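Local coordinates for protein prophenoloxidase b (Marsupenaeus japonicus, PDB 3WKY) that is a type 3 copper protein of the haemolymph, the proenzyme of a phenoloxidase that probably oxidises monophenols and o-diphenols, at residues A[426-431]-A[654-659]. Sequence-based numbering, arbitrary orientation. Where two conformers were deposited one is given.
With NAG (2-acetamido-2-deoxy-beta-D-glucopyranose), chain I.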
ATOM      1  N   LEU A 426      -0.145 -54.341  26.185  1.00 25.08           N
ATOM      2  CA  LEU A 426       1.196 -54.821  26.504  1.00 27.82           C
ATOM      3  C   LEU A 426       2.186 -54.658  25.364  1.00 26.76           C
ATOM      4  O   LEU A 426       3.378 -54.457  25.594  1.00 30.89           O
ATOM      5  CB  LEU A 426       1.153 -56.299  26.917  1.00 24.53           C
ATOM      6  CG  LEU A 426       0.417 -56.604  28.219  1.00 30.22           C
ATOM      7  CD1 LEU A 426       0.349 -58.115  28.459  1.00 33.16           C
ATOM      8  CD2 LEU A 426       1.111 -55.914  29.371  1.00 35.80           C
ATOM      9  N   ASN A 427       1.704 -54.776  24.133  1.00 26.57           N
ATOM     10  CA  ASN A 427       2.601 -54.749  22.988  1.00 24.02           C
ATOM     11  C   ASN A 427       1.874 -54.408  21.698  1.00 22.65           C
ATOM     12  O   ASN A 427       0.653 -54.566  21.591  1.00 23.94           O
ATOM     13  CB  ASN A 427       3.289 -56.102  22.821  1.00 32.21           C
ATOM     14  CG  ASN A 427       4.691 -55.978  22.265  1.00 49.06           C
ATOM     15  OD1 ASN A 427       5.102 -54.904  21.817  1.00 48.93           O
ATOM     16  ND2 ASN A 427       5.433 -57.085  22.281  1.00 61.57           N
ATOM     17  N   VAL A 428       2.636 -53.945  20.717  1.00 23.56           N
ATOM     18  CA  VAL A 428       2.088 -53.590  19.421  1.00 22.84           C
ATOM     19  C   VAL A 428       3.150 -53.936  18.399  1.00 21.17           C
ATOM     20  O   VAL A 428       4.328 -53.635  18.605  1.00 27.47           O
ATOM     21  CB  VAL A 428       1.805 -52.069  19.303  1.00 23.87           C
ATOM     22  CG1 VAL A 428       1.186 -51.762  17.955  1.00 23.88           C
ATOM     23  CG2 VAL A 428       0.894 -51.570  20.420  1.00 24.37           C
ATOM     24  N   THR A 429       2.759 -54.606  17.321  1.00 20.58           N
ATOM     25  CA  THR A 429       3.674 -54.865  16.216  0.57 23.00           C
ATOM     26  C   THR A 429       2.935 -54.711  14.894  1.00 25.98           C
ATOM     27  O   THR A 429       1.758 -55.052  14.794  1.00 27.21           O
ATOM     28  CB  THR A 429       4.312 -56.271  16.300  0.57 30.62           C
ATOM     29  OG1 THR A 429       5.198 -56.461  15.191  0.57 29.32           O
ATOM     30  CG2 THR A 429       3.248 -57.346  16.266  0.57 33.41           C
ATOM     31  N   VAL A 430       3.635 -54.196  13.890  1.00 23.82           N
ATOM     32  CA  VAL A 430       3.059 -53.979  12.580  1.00 22.70           C
ATOM     33  C   VAL A 430       3.910 -54.737  11.569  1.00 22.44           C
ATOM     34  O   VAL A 430       5.145 -54.700  11.639  1.00 26.11           O
ATOM     35  CB  VAL A 430       3.024 -52.464  12.250  1.00 24.27           C
ATOM     36  CG1 VAL A 430       2.633 -52.228  10.804  1.00 24.58           C
ATOM     37  CG2 VAL A 430       2.057 -51.751  13.187  1.00 21.78           C
ATOM     38  N   GLN A 431       3.263 -55.432  10.639  1.00 22.90           N
ATOM     39  CA  GLN A 431       4.004 -56.231   9.668  1.00 25.48           C
ATOM     40  C   GLN A 431       3.413 -56.163   8.269  1.00 21.43           C
ATOM     41  O   GLN A 431       2.262 -56.560   8.029  1.00 22.27           O
ATOM     42  CB  GLN A 431       4.118 -57.697  10.123  1.00 29.63           C
ATOM     43  CG  GLN A 431       4.822 -58.603   9.105  1.00 27.67           C
ATOM     44  CD  GLN A 431       6.281 -58.239   8.899  1.00 26.74           C
ATOM     45  OE1 GLN A 431       7.046 -58.123   9.859  1.00 30.19           O
ATOM     46  NE2 GLN A 431       6.675 -58.047   7.641  1.00 31.44           N
ATOM     47  N   ASN A 654      -3.959 -48.631  29.689  1.00 23.40           N
ATOM     48  CA  ASN A 654      -4.746 -49.017  28.514  1.00 19.25           C
ATOM     49  C   ASN A 654      -4.349 -48.260  27.245  1.00 24.54           C
ATOM     50  O   ASN A 654      -5.040 -48.344  26.225  1.00 22.59           O
ATOM     51  CB  ASN A 654      -6.250 -48.873  28.761  1.00 20.44           C
ATOM     52  CG  ASN A 654      -6.650 -47.465  29.171  1.00 26.13           C
ATOM     53  OD1 ASN A 654      -5.887 -46.752  29.835  1.00 30.13           O
ATOM     54  ND2 ASN A 654      -7.859 -47.061  28.787  1.00 20.28           N
ATOM     55  N   MET A 655      -3.239 -47.531  27.308  1.00 23.45           N
ATOM     56  CA  MET A 655      -2.708 -46.877  26.119  1.00 23.39           C
ATOM     57  C   MET A 655      -1.265 -47.272  25.891  1.00 21.59           C
ATOM     58  O   MET A 655      -0.489 -47.419  26.849  1.00 23.68           O
ATOM     59  CB  MET A 655      -2.776 -45.353  26.248  1.00 19.33           C
ATOM     60  CG  MET A 655      -4.132 -44.762  26.549  1.00 21.76           C
ATOM     61  SD  MET A 655      -3.886 -42.957  26.666  1.00 22.61           S
ATOM     62  CE  MET A 655      -5.476 -42.436  27.303  1.00 18.65           C
ATOM     63  N   MET A 656      -0.896 -47.434  24.626  1.00 18.80           N
ATOM     64  CA  MET A 656       0.501 -47.681  24.270  1.00 20.98           C
ATOM     65  C   MET A 656       0.884 -46.884  23.029  1.00 25.69           C
ATOM     66  O   MET A 656       0.090 -46.753  22.096  1.00 24.06           O
ATOM     67  CB  MET A 656       0.765 -49.176  24.046  1.00 28.29           C
ATOM     68  CG  MET A 656       2.186 -49.504  23.580  1.00 23.89           C
ATOM     69  SD  MET A 656       2.669 -51.217  23.973  1.00 31.06           S
ATOM     70  CE  MET A 656       2.839 -51.121  25.760  1.00 35.69           C
ATOM     71  N   LEU A 657       2.100 -46.348  23.024  1.00 21.91           N
ATOM     72  CA  LEU A 657       2.582 -45.582  21.876  1.00 21.59           C
ATOM     73  C   LEU A 657       3.621 -46.372  21.094  1.00 25.41           C
ATOM     74  O   LEU A 657       4.748 -46.570  21.550  1.00 27.69           O
ATOM     75  CB  LEU A 657       3.174 -44.248  22.328  1.00 24.22           C
ATOM     76  CG  LEU A 657       3.631 -43.325  21.199  1.00 29.11           C
ATOM     77  CD1 LEU A 657       2.411 -42.816  20.423  1.00 20.28           C
ATOM     78  CD2 LEU A 657       4.478 -42.166  21.743  1.00 26.35           C
ATOM     79  N   GLN A 658       3.226 -46.832  19.917  1.00 20.06           N
ATOM     80  CA  GLN A 658       4.110 -47.574  19.032  0.56 19.91           C
ATOM     81  C   GLN A 658       4.650 -46.597  17.973  1.00 27.72           C
ATOM     82  O   GLN A 658       4.226 -45.436  17.911  1.00 23.47           O
ATOM     83  CB  GLN A 658       3.341 -48.794  18.464  0.56 21.82           C
ATOM     84  CG  GLN A 658       3.695 -49.317  17.069  0.56 21.13           C
ATOM     85  CD  GLN A 658       4.777 -50.376  17.039  0.56 28.70           C
ATOM     86  OE1 GLN A 658       5.554 -50.531  17.984  0.56 24.08           O
ATOM     87  NE2 GLN A 658       4.837 -51.113  15.928  0.56 18.64           N
ATOM     88  N   GLU A 659       5.585 -47.064  17.158  1.00 23.82           N
ATOM     89  CA  GLU A 659       6.205 -46.236  16.146  1.00 26.75           C
ATOM     90  C   GLU A 659       6.395 -47.073  14.886  1.00 29.23           C
ATOM     91  O   GLU A 659       6.796 -48.237  14.968  1.00 24.56           O
ATOM     92  CB  GLU A 659       7.554 -45.770  16.685  1.00 29.45           C
ATOM     93  CG  GLU A 659       8.071 -44.497  16.105  1.00 37.07           C
ATOM     94  CD  GLU A 659       9.276 -43.957  16.873  1.00 42.10           C
ATOM     95  OE1 GLU A 659      10.418 -44.288  16.493  1.00 41.30           O
ATOM     96  OE2 GLU A 659       9.078 -43.201  17.853  1.00 37.73           O
TER
HETATM   97  C1  NAG I 707       6.696 -56.852  21.627  1.00 67.41           C
HETATM   98  C2  NAG I 707       7.689 -57.337  22.679  1.00 72.25           C
HETATM   99  C3  NAG I 707       9.117 -57.174  22.170  1.00 75.56           C
HETATM  100  C4  NAG I 707       9.283 -57.706  20.749  1.00 78.88           C
HETATM  101  C5  NAG I 707       8.114 -57.365  19.825  1.00 71.96           C
HETATM  102  C6  NAG I 707       8.252 -58.160  18.528  1.00 62.10           C
HETATM  103  C7  NAG I 707       6.854 -57.184  24.947  1.00 63.51           C
HETATM  104  C8  NAG I 707       6.756 -56.393  26.220  1.00 53.63           C
HETATM  105  N2  NAG I 707       7.500 -56.620  23.930  1.00 64.60           N
HETATM  106  O3  NAG I 707       9.988 -57.880  23.026  1.00 84.48           O
HETATM  107  O4  NAG I 707      10.455 -57.160  20.183  1.00 84.24           O
HETATM  108  O5  NAG I 707       6.868 -57.616  20.448  1.00 68.18           O
HETATM  109  O6  NAG I 707       7.245 -59.142  18.400  1.00 64.72           O
HETATM  110  O7  NAG I 707       6.346 -58.302  24.864  1.00 64.22           O
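Val428 divides its two methyls between Met656 and Gln658. With CG1 anti to the backbone N (chi1 -178°), that methyl packs 3.6 Å from Gln658 CG, while CG2 lies 4.0 Å from Met656 SD. Met656 runs alongside the valine in the opposed sense and, bent at its last torsion (chi3 -71°), carries CE to 3.4 Å from Leu426 O; its SD rests 3.7 Å from Asn427 CA. An alanine in place of Met656 would probably open a gap beside Val428 CG2 and uncover the classic beta bulge where Leu426 and Asn427 both face Thr490. Gln658 lies across Val428, its NE2 4.0 Å from Val430 CG2 and weakly hydrogen-bonded to Asn444. No hydrogen bond joins the two segments; Gln658 OE1 and Val428 O, 3.4 Å apart, are both acceptors. CB of Asn427 is directed away from the other strand; ND2 carries an N-glycan, and OD1 takes a bent hydrogen bond from Val428 N (2.9 Å), the donor tilted from the carbonyl plane. This is face-to-face packing in the Ig-like beta-sandwich: residues 426-431, paired with strand 485-493, cross 655-659 of the larger sheet at -30°; Val594 also touches Val428, and helix 645-650 covers Met655 and Leu657.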